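Local coordinates for protein beta-L-arabinobiosidase (Bacteroides thetaiotaomicron, PDB 5MQR) that probably hydrolyses glycosidic bonds in plant pectin glycans for a gut bacterium, as a multidomain enzyme classed as both a beta-L-arabinobiosidase and a sialidase, at residues Glu34-Thr39 and Arg331-Ile336; Pro78-Trp83 and Phe87-Leu92; Asn634-Glu639 and Gly990-Gly995; Asn754-Leu759 and Pro891-Leu896; Gly1093-Asp1096 and Arg1100-Cys1103. All coordinates share one frame; numbering follows the deposited sequence.

Contact 1 of 5, residues Glu34-Thr39 and Arg331-Ile336; sequences ELSNPT and RWPLAI
The indole of W332 holds the backbone carbonyl of P38. Beyond CB, CG lies between the backbone N and the carbonyl carbon (chi1 68°), and contact with 34-39 begins at the next atom out. CD1 lies 4.0 Å from P38 O. NE1 makes the one hydrogen bond of the contact, 2.9 Å to P38 O, with an N-H...O angle of 155°. The oxygen lies close to the indole plane, at the edge of the ring. On the benzo side CE2 and CZ2 also come near this oxygen, with CZ2 3.7 Å from P38 O. A second touch is apolar to polar: S36 OG rests 3.4 Å from P333 CD. The peptide bond before P333 is cis. N37 OD1 accepts from T39 N in an Asx turn that spans P38. N37 ND2 also binds Q44 OE1, and Q44 belongs to the sodium site. The loop 34-39 follows strand 29-30. It packs on W332 and P333, just before strand 334-339, which lies between strands 321-325 and 349-350 in a four-stranded antiparallel sheet of the propeller-like region.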
# COMPACT_ATOMS: atom_id res chain seq x y z
N GLU A 34 14.44 -2.01 -11.70
CA GLU A 34 13.84 -3.21 -12.27
C GLU A 34 14.02 -3.22 -13.77
O GLU A 34 13.73 -2.22 -14.44
CB GLU A 34 12.37 -3.32 -11.87
CG GLU A 34 12.23 -3.45 -10.33
CD GLU A 34 10.79 -3.33 -9.83
OE1 GLU A 34 10.17 -2.23 -9.92
OE2 GLU A 34 10.28 -4.37 -9.32
N LEU A 35 14.57 -4.33 -14.26
CA LEU A 35 14.79 -4.59 -15.70
C LEU A 35 13.97 -5.79 -16.13
O LEU A 35 13.74 -6.69 -15.31
CB LEU A 35 16.27 -4.89 -15.97
CG LEU A 35 17.26 -3.90 -15.40
CD1 LEU A 35 18.67 -4.35 -15.75
CD2 LEU A 35 16.98 -2.50 -15.92
N SER A 36 13.52 -5.80 -17.39
CA SER A 36 12.80 -6.94 -17.93
C SER A 36 13.79 -7.86 -18.67
O SER A 36 14.65 -7.39 -19.43
CB SER A 36 11.69 -6.45 -18.86
OG SER A 36 10.92 -7.53 -19.34
N ASN A 37 13.71 -9.16 -18.39
CA ASN A 37 14.56 -10.15 -18.99
C ASN A 37 13.84 -10.81 -20.18
O ASN A 37 12.92 -11.60 -19.98
CB ASN A 37 14.96 -11.21 -17.93
CG ASN A 37 15.78 -12.35 -18.52
OD1 ASN A 37 16.17 -12.31 -19.68
ND2 ASN A 37 16.02 -13.37 -17.73
N PRO A 38 14.25 -10.49 -21.43
CA PRO A 38 13.52 -10.95 -22.63
C PRO A 38 13.49 -12.47 -22.87
O PRO A 38 12.70 -12.93 -23.68
CB PRO A 38 14.25 -10.24 -23.78
CG PRO A 38 15.58 -9.95 -23.26
CD PRO A 38 15.43 -9.70 -21.79
N THR A 39 14.37 -13.22 -22.21
CA THR A 39 14.37 -14.68 -22.21
C THR A 39 13.06 -15.29 -21.63
O THR A 39 12.71 -16.41 -21.96
CB THR A 39 15.64 -15.21 -21.48
OG1 THR A 39 16.77 -14.96 -22.31
CG2 THR A 39 15.59 -16.71 -21.22
N ARG A 331 8.82 -7.37 -28.61
CA ARG A 331 7.50 -6.90 -28.25
C ARG A 331 6.86 -7.76 -27.17
O ARG A 331 5.73 -8.19 -27.30
CB ARG A 331 6.62 -6.75 -29.49
CG ARG A 331 7.29 -5.84 -30.51
CD ARG A 331 6.38 -5.49 -31.65
NE ARG A 331 7.07 -4.64 -32.62
CZ ARG A 331 6.48 -3.78 -33.46
NH1 ARG A 331 5.16 -3.63 -33.52
NH2 ARG A 331 7.24 -3.05 -34.27
N TRP A 332 7.57 -7.95 -26.06
CA TRP A 332 7.02 -8.60 -24.88
C TRP A 332 7.91 -8.34 -23.66
O TRP A 332 9.06 -8.01 -23.83
CB TRP A 332 6.94 -10.11 -25.10
CG TRP A 332 8.26 -10.84 -25.20
CD1 TRP A 332 9.06 -11.23 -24.16
CD2 TRP A 332 8.89 -11.31 -26.38
NE1 TRP A 332 10.16 -11.93 -24.63
CE2 TRP A 332 10.09 -11.97 -26.00
CE3 TRP A 332 8.57 -11.25 -27.74
CZ2 TRP A 332 10.96 -12.56 -26.93
CZ3 TRP A 332 9.45 -11.85 -28.68
CH2 TRP A 332 10.62 -12.49 -28.26
N PRO A 333 7.40 -8.45 -22.44
CA PRO A 333 5.96 -8.42 -22.14
C PRO A 333 5.39 -7.02 -22.34
O PRO A 333 6.09 -6.13 -22.81
CB PRO A 333 5.92 -8.78 -20.67
CG PRO A 333 7.19 -8.14 -20.14
CD PRO A 333 8.21 -8.21 -21.23
N LEU A 334 4.13 -6.86 -21.99
CA LEU A 334 3.56 -5.53 -21.88
C LEU A 334 3.62 -5.23 -20.38
O LEU A 334 3.16 -6.04 -19.56
CB LEU A 334 2.12 -5.51 -22.38
CG LEU A 334 1.51 -4.12 -22.61
CD1 LEU A 334 2.22 -3.42 -23.76
CD2 LEU A 334 0.03 -4.25 -22.92
N ALA A 335 4.23 -4.10 -20.04
CA ALA A 335 4.54 -3.74 -18.66
C ALA A 335 3.97 -2.37 -18.32
O ALA A 335 3.54 -1.62 -19.19
CB ALA A 335 6.05 -3.74 -18.48
N ILE A 336 3.98 -2.07 -17.03
CA ILE A 336 3.50 -0.81 -16.51
C ILE A 336 4.55 -0.24 -15.54
O ILE A 336 5.15 -0.98 -14.73
CB ILE A 336 2.11 -0.93 -15.83
CG1 ILE A 336 1.62 0.45 -15.33
CG2 ILE A 336 2.11 -1.97 -14.69
CD1 ILE A 336 0.18 0.46 -14.85

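Contact 2 of 5, residues Pro78-Trp83 and Phe87-Leu92; sequences PMLAYW and FYYQYL
Strands 78-83 and 87-92 run antiparallel at 164°, with M79-Q90 and A81-Y88 as hydrogen-bonded pairs and L80-Y89 and Y82-F87 as non-hydrogen-bonded pairs. A81 and Y88 are joined by Y88 N to A81 O at 2.8 Å and by A81 N to Y88 O at 2.9 Å. On the face that carries L80, Y82, F87 and Y89, the Y82 edge meets the F87 face in a T-shaped stack. Y82 CD1 stands 3.9 Å above the F87 plane, over its centre, and the ring planes are 77° apart. L80 CD1 lies 4.2 Å from F87 CD2 and also touches Y89. An alanine in place of F87 would probably leave the Y82 edge without its aromatic partner and open a gap beside L80. The two strands form a beta hairpin, the first two strands of a four-stranded antiparallel blade in the predicted N-terminal propeller. On the other face M79 and Q90 lie side by side, and M79 CG is 3.4 Å from Q90 OE1. Q90 NE2 binds M166 O, on strand 163-170 of another sheet. At the hairpin end Y88 swings toward W83, its CG anti to the carbonyl carbon (chi1 -70°). Y88 OH then sits 3.5 Å from W83 CE3, at the indole edge. A water links W83 O to Y88 OH.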
# COMPACT_ATOMS: atom_id res chain seq x y z
N PRO A 78 -4.98 -0.50 -32.17
CA PRO A 78 -6.23 -0.12 -31.54
C PRO A 78 -6.23 1.32 -31.03
O PRO A 78 -5.17 1.86 -30.70
CB PRO A 78 -6.38 -1.13 -30.39
CG PRO A 78 -4.99 -1.50 -30.04
CD PRO A 78 -4.22 -1.45 -31.33
N MSE A 79 -7.42 1.90 -30.99
CA MSE A 79 -7.70 3.19 -30.36
C MSE A 79 -8.82 2.97 -29.38
O MSE A 79 -9.62 2.04 -29.52
CB MSE A 79 -8.14 4.25 -31.36
CG MSE A 79 -7.16 4.40 -32.52
SE MSE A 79 -5.55 5.37 -31.91
CE MSE A 79 -4.18 4.31 -32.89
N LEU A 80 -8.88 3.82 -28.36
CA LEU A 80 -9.86 3.67 -27.28
C LEU A 80 -10.45 5.00 -26.81
O LEU A 80 -9.73 5.99 -26.64
CB LEU A 80 -9.21 2.93 -26.11
CG LEU A 80 -10.09 2.41 -24.97
CD1 LEU A 80 -11.00 1.27 -25.41
CD2 LEU A 80 -9.16 1.96 -23.85
N ALA A 81 -11.77 5.01 -26.62
CA ALA A 81 -12.47 6.12 -25.97
C ALA A 81 -13.57 5.58 -25.05
O ALA A 81 -13.89 4.39 -25.09
CB ALA A 81 -13.03 7.07 -27.00
N TYR A 82 -14.09 6.44 -24.18
CA TYR A 82 -15.22 6.12 -23.31
C TYR A 82 -16.25 7.24 -23.39
O TYR A 82 -15.95 8.39 -23.10
CB TYR A 82 -14.74 5.94 -21.86
CG TYR A 82 -15.78 5.46 -20.89
CD1 TYR A 82 -16.02 4.11 -20.71
CD2 TYR A 82 -16.53 6.37 -20.11
CE1 TYR A 82 -16.97 3.65 -19.80
CE2 TYR A 82 -17.50 5.93 -19.20
CZ TYR A 82 -17.72 4.58 -19.05
OH TYR A 82 -18.67 4.13 -18.15
N TRP A 83 -17.47 6.90 -23.77
CA TRP A 83 -18.46 7.90 -24.10
C TRP A 83 -19.84 7.37 -23.82
O TRP A 83 -20.15 6.26 -24.22
CB TRP A 83 -18.34 8.21 -25.58
CG TRP A 83 -19.22 9.28 -26.07
CD1 TRP A 83 -19.09 10.61 -25.82
CD2 TRP A 83 -20.36 9.14 -26.93
NE1 TRP A 83 -20.08 11.31 -26.47
CE2 TRP A 83 -20.87 10.43 -27.16
CE3 TRP A 83 -20.99 8.05 -27.52
CZ2 TRP A 83 -22.00 10.66 -27.96
CZ3 TRP A 83 -22.10 8.27 -28.33
CH2 TRP A 83 -22.60 9.57 -28.54
N PHE A 87 -17.35 1.94 -23.59
CA PHE A 87 -16.07 1.91 -24.27
C PHE A 87 -16.31 1.84 -25.77
O PHE A 87 -17.22 1.16 -26.22
CB PHE A 87 -15.25 0.70 -23.89
CG PHE A 87 -14.81 0.68 -22.46
CD1 PHE A 87 -15.58 0.05 -21.48
CD2 PHE A 87 -13.60 1.25 -22.09
CE1 PHE A 87 -15.16 0.00 -20.17
CE2 PHE A 87 -13.17 1.21 -20.78
CZ PHE A 87 -13.94 0.59 -19.82
N TYR A 88 -15.48 2.56 -26.53
CA TYR A 88 -15.40 2.45 -27.97
C TYR A 88 -13.96 2.08 -28.32
O TYR A 88 -13.00 2.75 -27.90
CB TYR A 88 -15.83 3.76 -28.62
CG TYR A 88 -17.30 4.00 -28.46
CD1 TYR A 88 -17.80 4.58 -27.32
CD2 TYR A 88 -18.21 3.60 -29.43
CE1 TYR A 88 -19.16 4.76 -27.14
CE2 TYR A 88 -19.58 3.78 -29.27
CZ TYR A 88 -20.05 4.36 -28.11
OH TYR A 88 -21.40 4.57 -27.92
N TYR A 89 -13.84 1.00 -29.11
CA TYR A 89 -12.59 0.32 -29.42
C TYR A 89 -12.53 0.25 -30.94
O TYR A 89 -13.38 -0.37 -31.58
CB TYR A 89 -12.62 -1.08 -28.80
CG TYR A 89 -11.32 -1.86 -28.83
CD1 TYR A 89 -10.83 -2.37 -30.01
CD2 TYR A 89 -10.62 -2.13 -27.65
CE1 TYR A 89 -9.66 -3.10 -30.05
CE2 TYR A 89 -9.46 -2.89 -27.67
CZ TYR A 89 -8.98 -3.36 -28.87
OH TYR A 89 -7.81 -4.08 -28.93
N GLN A 90 -11.53 0.93 -31.51
CA GLN A 90 -11.33 1.02 -32.96
C GLN A 90 -10.06 0.23 -33.27
O GLN A 90 -9.12 0.27 -32.49
CB GLN A 90 -11.11 2.47 -33.35
CG GLN A 90 -11.23 2.76 -34.82
CD GLN A 90 -10.45 3.98 -35.30
OE1 GLN A 90 -9.23 4.03 -35.16
NE2 GLN A 90 -11.14 4.94 -35.91
N TYR A 91 -10.04 -0.49 -34.39
CA TYR A 91 -8.83 -1.14 -34.86
C TYR A 91 -8.84 -1.27 -36.37
O TYR A 91 -9.88 -1.15 -37.00
CB TYR A 91 -8.60 -2.50 -34.15
CG TYR A 91 -9.49 -3.65 -34.54
CD1 TYR A 91 -10.70 -3.87 -33.88
CD2 TYR A 91 -9.12 -4.53 -35.55
CE1 TYR A 91 -11.52 -4.94 -34.21
CE2 TYR A 91 -9.94 -5.60 -35.91
CZ TYR A 91 -11.14 -5.79 -35.26
OH TYR A 91 -11.93 -6.86 -35.60
N LEU A 92 -7.67 -1.51 -36.95
CA LEU A 92 -7.59 -1.68 -38.37
C LEU A 92 -7.18 -3.07 -38.77
O LEU A 92 -6.58 -3.79 -38.00
CB LEU A 92 -6.71 -0.64 -39.03
CG LEU A 92 -5.25 -0.57 -38.72
CD1 LEU A 92 -4.41 -1.42 -39.67
CD2 LEU A 92 -4.86 0.93 -38.82
O HOH W 1 -22.41 5.18 -25.55

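Contact 3 of 5, residues Asn634-Glu639 and Gly990-Gly995; sequences NGMEDE and GRPYIG
M636 and E637 both carry CG between the backbone N and the carbonyl carbon (chi1 75° and 58°), and this turns both side chains to R991. Beyond CG each runs extended, while R991 bends at chi3 (-73°). M636 and R991 slide past each other in opposite directions, with M636 CG 3.7 Å from R991 CD. E637 OE2 takes the NE-H of R991 at 3.0 Å in a salt bridge. The carboxylate lies at the guanidinium edge, and M636 O lies over one guanidinium face. A leucine in place of R991 would probably leave E637 OE2 without this charged mate. The contact joins helix 627-636 and the turn after it to strand 991-992, which pairs with 987-988 in a small antiparallel hairpin of the predicted MGH1-like glycosidase domain. E637 OE1 has a second partner in Y1015 OH. Two waters sit between the E637 carboxylate and P992 O. M636 is a selenomethionine; its SE lies 4.0 Å from P992 CD, and its CE comes near P992 O.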
# COMPACT_ATOMS: atom_id res chain seq x y z
N ASN A 634 23.55 -4.31 18.61
CA ASN A 634 24.36 -5.39 19.18
C ASN A 634 25.87 -5.19 18.97
O ASN A 634 26.65 -5.53 19.82
CB ASN A 634 23.92 -6.74 18.59
CG ASN A 634 22.53 -7.15 19.05
OD1 ASN A 634 21.98 -6.64 20.03
ND2 ASN A 634 21.94 -8.08 18.31
N GLY A 635 26.26 -4.63 17.82
CA GLY A 635 27.65 -4.43 17.45
C GLY A 635 28.29 -3.14 17.95
O GLY A 635 29.50 -3.06 18.01
N MSE A 636 27.50 -2.14 18.35
CA MSE A 636 28.04 -0.77 18.61
C MSE A 636 28.70 -0.59 19.95
O MSE A 636 29.48 0.36 20.14
CB MSE A 636 26.96 0.30 18.40
CG MSE A 636 25.94 0.37 19.53
SE MSE A 636 24.45 1.52 18.98
CE MSE A 636 23.36 1.24 20.61
N GLU A 637 28.39 -1.48 20.89
CA GLU A 637 28.90 -1.39 22.26
C GLU A 637 28.78 -2.77 22.93
O GLU A 637 28.04 -3.64 22.45
CB GLU A 637 28.15 -0.29 23.08
CG GLU A 637 26.62 -0.47 23.17
CD GLU A 637 25.81 0.81 23.46
OE1 GLU A 637 24.69 0.69 24.04
OE2 GLU A 637 26.26 1.93 23.10
N ASP A 638 29.51 -2.96 24.02
CA ASP A 638 29.46 -4.22 24.77
C ASP A 638 28.07 -4.45 25.39
O ASP A 638 27.34 -3.50 25.71
CB ASP A 638 30.55 -4.29 25.87
CG ASP A 638 30.30 -3.31 27.03
OD1 ASP A 638 30.25 -2.09 26.77
OD2 ASP A 638 30.17 -3.74 28.21
N GLU A 639 27.74 -5.73 25.55
CA GLU A 639 26.58 -6.17 26.31
C GLU A 639 27.02 -6.33 27.78
O GLU A 639 27.64 -7.31 28.14
CB GLU A 639 26.08 -7.48 25.71
CG GLU A 639 24.78 -7.99 26.29
CD GLU A 639 24.22 -9.21 25.56
OE1 GLU A 639 24.99 -9.93 24.90
OE2 GLU A 639 23.00 -9.47 25.67
N GLY A 990 27.54 9.58 20.45
CA GLY A 990 27.10 9.33 19.10
C GLY A 990 26.17 8.16 18.86
O GLY A 990 25.81 7.89 17.71
N ARG A 991 25.75 7.49 19.92
CA ARG A 991 24.94 6.28 19.81
C ARG A 991 23.68 6.44 20.61
O ARG A 991 23.69 7.14 21.61
CB ARG A 991 25.69 5.08 20.36
CG ARG A 991 27.01 4.82 19.69
CD ARG A 991 27.65 3.55 20.21
NE ARG A 991 28.19 3.69 21.57
CZ ARG A 991 29.39 4.16 21.86
NH1 ARG A 991 30.23 4.59 20.92
NH2 ARG A 991 29.77 4.22 23.13
N PRO A 992 22.59 5.79 20.20
CA PRO A 992 21.37 5.86 20.99
C PRO A 992 21.64 5.42 22.43
O PRO A 992 22.47 4.53 22.67
CB PRO A 992 20.42 4.88 20.32
CG PRO A 992 20.99 4.58 18.97
CD PRO A 992 22.43 5.00 18.96
N TYR A 993 20.95 6.10 23.35
CA TYR A 993 21.23 6.00 24.76
C TYR A 993 20.02 6.48 25.55
O TYR A 993 19.49 7.55 25.28
CB TYR A 993 22.45 6.84 25.08
CG TYR A 993 22.90 6.75 26.52
CD1 TYR A 993 22.32 7.55 27.49
CD2 TYR A 993 23.93 5.88 26.91
CE1 TYR A 993 22.74 7.50 28.81
CE2 TYR A 993 24.35 5.81 28.24
CZ TYR A 993 23.73 6.62 29.19
OH TYR A 993 24.10 6.62 30.53
N ILE A 994 19.60 5.67 26.51
CA ILE A 994 18.55 6.05 27.45
C ILE A 994 19.15 5.84 28.84
O ILE A 994 19.45 4.70 29.26
CB ILE A 994 17.21 5.30 27.25
CG1 ILE A 994 16.14 5.78 28.26
CG2 ILE A 994 17.34 3.80 27.38
CD1 ILE A 994 15.81 7.26 28.18
N GLY A 995 19.36 6.96 29.52
CA GLY A 995 19.90 7.02 30.87
C GLY A 995 18.88 7.56 31.86
O GLY A 995 17.68 7.54 31.60
O HOH W 2 22.78 2.57 24.51
O HOH W 3 25.03 4.45 23.76

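Contact 4 of 5, residues Asn754-Leu759 and Pro891-Leu896; sequences NADAVL and PWYFNL
D756 sets its carboxylate against the edge of the F894 ring. Its CG is anti to the backbone N (chi1 169°), which carries the carboxylate off helix 754-765 toward the phenyl group. D756 CG lies 3.5 Å from F894 CE1, close to the plane of that ring. The oxygens straddle the same C-H edge: OD1 of D756 is 3.6 Å from F894 CD1, and OD2 is 3.6 Å from F894 CE1. The carboxylate and ring planes stand 78° apart. The negative group thus faces the edge of the ring, where the hydrogens carry slight positive charge, and this probably suits it. F894 reaches it with CG anti to its own carbonyl carbon (chi1 -51°). Y893 CD1 lies over one F894 face near its rim. Y893 CE1 comes 4.1 Å from D756 OD2. The polar ends are also held: D756 OD2 binds Y717 OH, and a water donates to both D756 OD1 and Y893 O. The short, weakly bonded helix that carries Y893 ends in a Schellman motif. N895, with positive phi, is its C-prime residue, and the two bonds that define it run from L896 N to P891 O and from N895 N to W892 O.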
# COMPACT_ATOMS: atom_id res chain seq x y z
N ASN A 754 -1.06 1.95 39.06
CA ASN A 754 -1.11 0.63 38.43
C ASN A 754 -2.47 0.12 38.05
O ASN A 754 -2.57 -0.67 37.10
CB ASN A 754 -0.39 -0.40 39.27
CG ASN A 754 1.09 -0.14 39.36
OD1 ASN A 754 1.69 0.52 38.49
ND2 ASN A 754 1.70 -0.63 40.43
N ALA A 755 -3.52 0.54 38.75
CA ALA A 755 -4.85 0.14 38.32
C ALA A 755 -5.19 0.81 37.00
O ALA A 755 -5.68 0.15 36.09
CB ALA A 755 -5.90 0.43 39.37
N ASP A 756 -4.88 2.10 36.88
CA ASP A 756 -4.99 2.78 35.56
C ASP A 756 -4.18 2.08 34.49
O ASP A 756 -4.68 1.92 33.41
CB ASP A 756 -4.57 4.24 35.64
CG ASP A 756 -4.40 4.88 34.29
OD1 ASP A 756 -5.40 5.41 33.76
OD2 ASP A 756 -3.25 4.87 33.80
N ALA A 757 -2.95 1.69 34.80
CA ALA A 757 -2.10 1.00 33.84
C ALA A 757 -2.64 -0.38 33.42
O ALA A 757 -2.54 -0.73 32.26
CB ALA A 757 -0.66 0.89 34.35
N VAL A 758 -3.19 -1.15 34.35
CA VAL A 758 -3.80 -2.43 34.02
C VAL A 758 -5.04 -2.26 33.12
O VAL A 758 -5.21 -3.03 32.16
CB VAL A 758 -4.12 -3.28 35.27
CG1 VAL A 758 -5.05 -4.45 34.95
CG2 VAL A 758 -2.83 -3.80 35.86
N LEU A 759 -5.90 -1.29 33.40
CA LEU A 759 -6.98 -0.99 32.49
C LEU A 759 -6.43 -0.52 31.10
O LEU A 759 -6.95 -0.96 30.06
CB LEU A 759 -7.94 0.03 33.09
CG LEU A 759 -9.15 0.41 32.22
CD1 LEU A 759 -10.01 -0.82 31.94
CD2 LEU A 759 -9.97 1.51 32.87
N PRO A 891 -2.31 15.66 36.34
CA PRO A 891 -3.77 15.53 36.26
C PRO A 891 -4.30 15.15 34.85
O PRO A 891 -5.23 14.33 34.76
CB PRO A 891 -4.27 16.91 36.68
CG PRO A 891 -3.21 17.39 37.62
CD PRO A 891 -1.93 16.94 36.95
N TRP A 892 -3.72 15.72 33.80
CA TRP A 892 -4.12 15.39 32.42
C TRP A 892 -3.68 14.01 31.92
O TRP A 892 -4.25 13.49 30.97
CB TRP A 892 -3.62 16.45 31.43
CG TRP A 892 -4.38 17.69 31.53
CD1 TRP A 892 -5.60 17.94 30.99
CD2 TRP A 892 -4.01 18.86 32.24
NE1 TRP A 892 -6.00 19.19 31.29
CE2 TRP A 892 -5.04 19.79 32.05
CE3 TRP A 892 -2.88 19.22 32.98
CZ2 TRP A 892 -5.00 21.07 32.60
CZ3 TRP A 892 -2.84 20.50 33.54
CH2 TRP A 892 -3.90 21.41 33.35
N TYR A 893 -2.68 13.41 32.54
CA TYR A 893 -2.35 11.99 32.30
C TYR A 893 -3.57 11.08 32.52
O TYR A 893 -3.68 10.04 31.88
CB TYR A 893 -1.19 11.56 33.22
CG TYR A 893 -0.57 10.24 32.92
CD1 TYR A 893 -1.16 9.09 33.37
CD2 TYR A 893 0.64 10.15 32.25
CE1 TYR A 893 -0.60 7.86 33.10
CE2 TYR A 893 1.23 8.93 31.99
CZ TYR A 893 0.60 7.77 32.42
OH TYR A 893 1.14 6.52 32.19
N PHE A 894 -4.48 11.48 33.40
CA PHE A 894 -5.67 10.71 33.69
C PHE A 894 -6.94 11.44 33.31
O PHE A 894 -8.02 11.09 33.77
CB PHE A 894 -5.70 10.32 35.17
CG PHE A 894 -4.44 9.69 35.64
CD1 PHE A 894 -4.24 8.33 35.50
CD2 PHE A 894 -3.43 10.45 36.18
CE1 PHE A 894 -3.05 7.73 35.91
CE2 PHE A 894 -2.24 9.87 36.59
CZ PHE A 894 -2.05 8.50 36.47
N ASN A 895 -6.82 12.44 32.45
CA ASN A 895 -7.96 13.29 32.05
C ASN A 895 -8.77 13.79 33.26
O ASN A 895 -10.00 13.84 33.22
CB ASN A 895 -8.86 12.54 31.05
CG ASN A 895 -8.11 12.13 29.79
OD1 ASN A 895 -7.77 12.97 28.98
ND2 ASN A 895 -7.84 10.86 29.65
N LEU A 896 -8.07 14.16 34.33
CA LEU A 896 -8.73 14.62 35.55
C LEU A 896 -9.45 15.96 35.38
O LEU A 896 -10.62 16.08 35.76
CB LEU A 896 -7.73 14.67 36.72
CG LEU A 896 -8.23 14.98 38.14
CD1 LEU A 896 -7.20 14.57 39.18
CD2 LEU A 896 -8.56 16.45 38.31
O HOH W 4 -5.43 7.45 32.09

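Contact 5 of 5, residues Gly1093-Asp1096 and Arg1100-Cys1103; sequences GHAD and RLVC
L1101 lays its two methyls against the backbone of G1093, H1094 and A1095. The strands run antiparallel at 163° but share no hydrogen bond. They lie in separate sheets: 1090-1095 edges a five-stranded antiparallel sheet, and 1101-1103 pairs with 1040-1042. Layers packed this way are consistent with the beta-sandwich C-terminal domain of family 65 glycosidases. The leucine CG is anti to its backbone N (chi1 174°), which sends both branches toward strand 1093-1095. CD1 of L1101 lies 3.7 Å from H1094 O, while CD2 lies 3.7 Å from H1094 N. CD2 also comes 4.4 Å from A1095 CB, a light apolar touch. The leucine thus covers a peptide backbone more than any side chain, and I1085 and I1042 touch it as well. The CB of H1094 points away from the partner strand, and its side chain touches R1084. G1093 and A1095 keep their own backbone bonds to I1085 and L1083 in the five-stranded sheet, so the sheet edge is held from that side. C1103 closes the far end of the contact. A CB on G1093 would come within 2.5 Å of the C1103 sulfur, too close to fit. With the glycine in place, C1103 SG sits 3.9 Å from G1093 CA.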
# COMPACT_ATOMS: atom_id res chain seq x y z
N GLY A 1093 -10.78 2.42 6.77
CA GLY A 1093 -11.10 3.84 6.74
C GLY A 1093 -10.00 4.66 6.09
O GLY A 1093 -8.87 4.22 5.94
N HIS A 1094 -10.35 5.88 5.74
CA HIS A 1094 -9.50 6.71 4.92
C HIS A 1094 -9.84 8.15 5.17
O HIS A 1094 -11.00 8.50 5.33
CB HIS A 1094 -9.77 6.35 3.47
CG HIS A 1094 -9.42 7.41 2.49
ND1 HIS A 1094 -8.12 7.83 2.27
CD2 HIS A 1094 -10.19 8.12 1.63
CE1 HIS A 1094 -8.11 8.75 1.33
NE2 HIS A 1094 -9.35 8.95 0.93
N ALA A 1095 -8.81 8.99 5.16
CA ALA A 1095 -8.96 10.43 5.20
C ALA A 1095 -7.95 11.08 4.24
O ALA A 1095 -6.88 10.55 4.04
CB ALA A 1095 -8.78 10.95 6.62
N ASP A 1096 -8.30 12.23 3.69
CA ASP A 1096 -7.45 12.95 2.73
C ASP A 1096 -6.27 13.68 3.40
O ASP A 1096 -5.30 14.03 2.72
CB ASP A 1096 -8.26 14.00 1.94
CG ASP A 1096 -9.33 13.40 1.05
OD1 ASP A 1096 -9.22 12.25 0.60
OD2 ASP A 1096 -10.30 14.13 0.75
N ARG A 1100 -8.26 13.61 12.64
CA ARG A 1100 -8.94 12.52 13.35
C ARG A 1100 -9.73 11.59 12.38
O ARG A 1100 -10.49 12.05 11.54
CB ARG A 1100 -9.87 13.08 14.43
CG ARG A 1100 -10.51 12.00 15.27
CD ARG A 1100 -11.48 12.55 16.28
NE ARG A 1100 -10.78 13.00 17.48
CZ ARG A 1100 -10.78 14.23 18.00
NH1 ARG A 1100 -11.48 15.23 17.45
NH2 ARG A 1100 -10.08 14.47 19.11
N LEU A 1101 -9.55 10.29 12.52
CA LEU A 1101 -10.24 9.30 11.71
C LEU A 1101 -10.74 8.21 12.63
O LEU A 1101 -9.97 7.62 13.39
CB LEU A 1101 -9.28 8.74 10.66
CG LEU A 1101 -9.79 7.58 9.79
CD1 LEU A 1101 -11.06 7.94 9.03
CD2 LEU A 1101 -8.68 7.16 8.83
N VAL A 1102 -12.06 7.97 12.57
CA VAL A 1102 -12.78 7.06 13.44
C VAL A 1102 -13.47 6.03 12.57
O VAL A 1102 -14.22 6.39 11.68
CB VAL A 1102 -13.82 7.83 14.28
CG1 VAL A 1102 -14.77 6.88 15.00
CG2 VAL A 1102 -13.13 8.74 15.29
N CYS A 1103 -13.20 4.76 12.82
CA CYS A 1103 -13.84 3.66 12.11
C CYS A 1103 -14.74 2.94 13.07
O CYS A 1103 -14.26 2.17 13.91
CB CYS A 1103 -12.77 2.70 11.60
SG CYS A 1103 -11.58 3.55 10.55

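In the fold
Contacts 1 and 2 belong to the N-terminal, propeller-like half of the chain. Their centres are about 25 Å apart. Contact 2 falls between the two segments of contact 1 in sequence, so contact 1 ties the start of the chain to a later blade. Contacts 3 and 4 lie in the helical glycosidase region, with centres about 32 Å apart, and contact 4 again falls between the segments of contact 3. Contact 5 comes last, in the C-terminal beta domain, and its centre is about 26 Å from that of contact 4. Contacts 2 and 4 are about 64 Å apart between centres, on opposite sides of the chain's centre. The contacts therefore sample separate domains of one long enzyme.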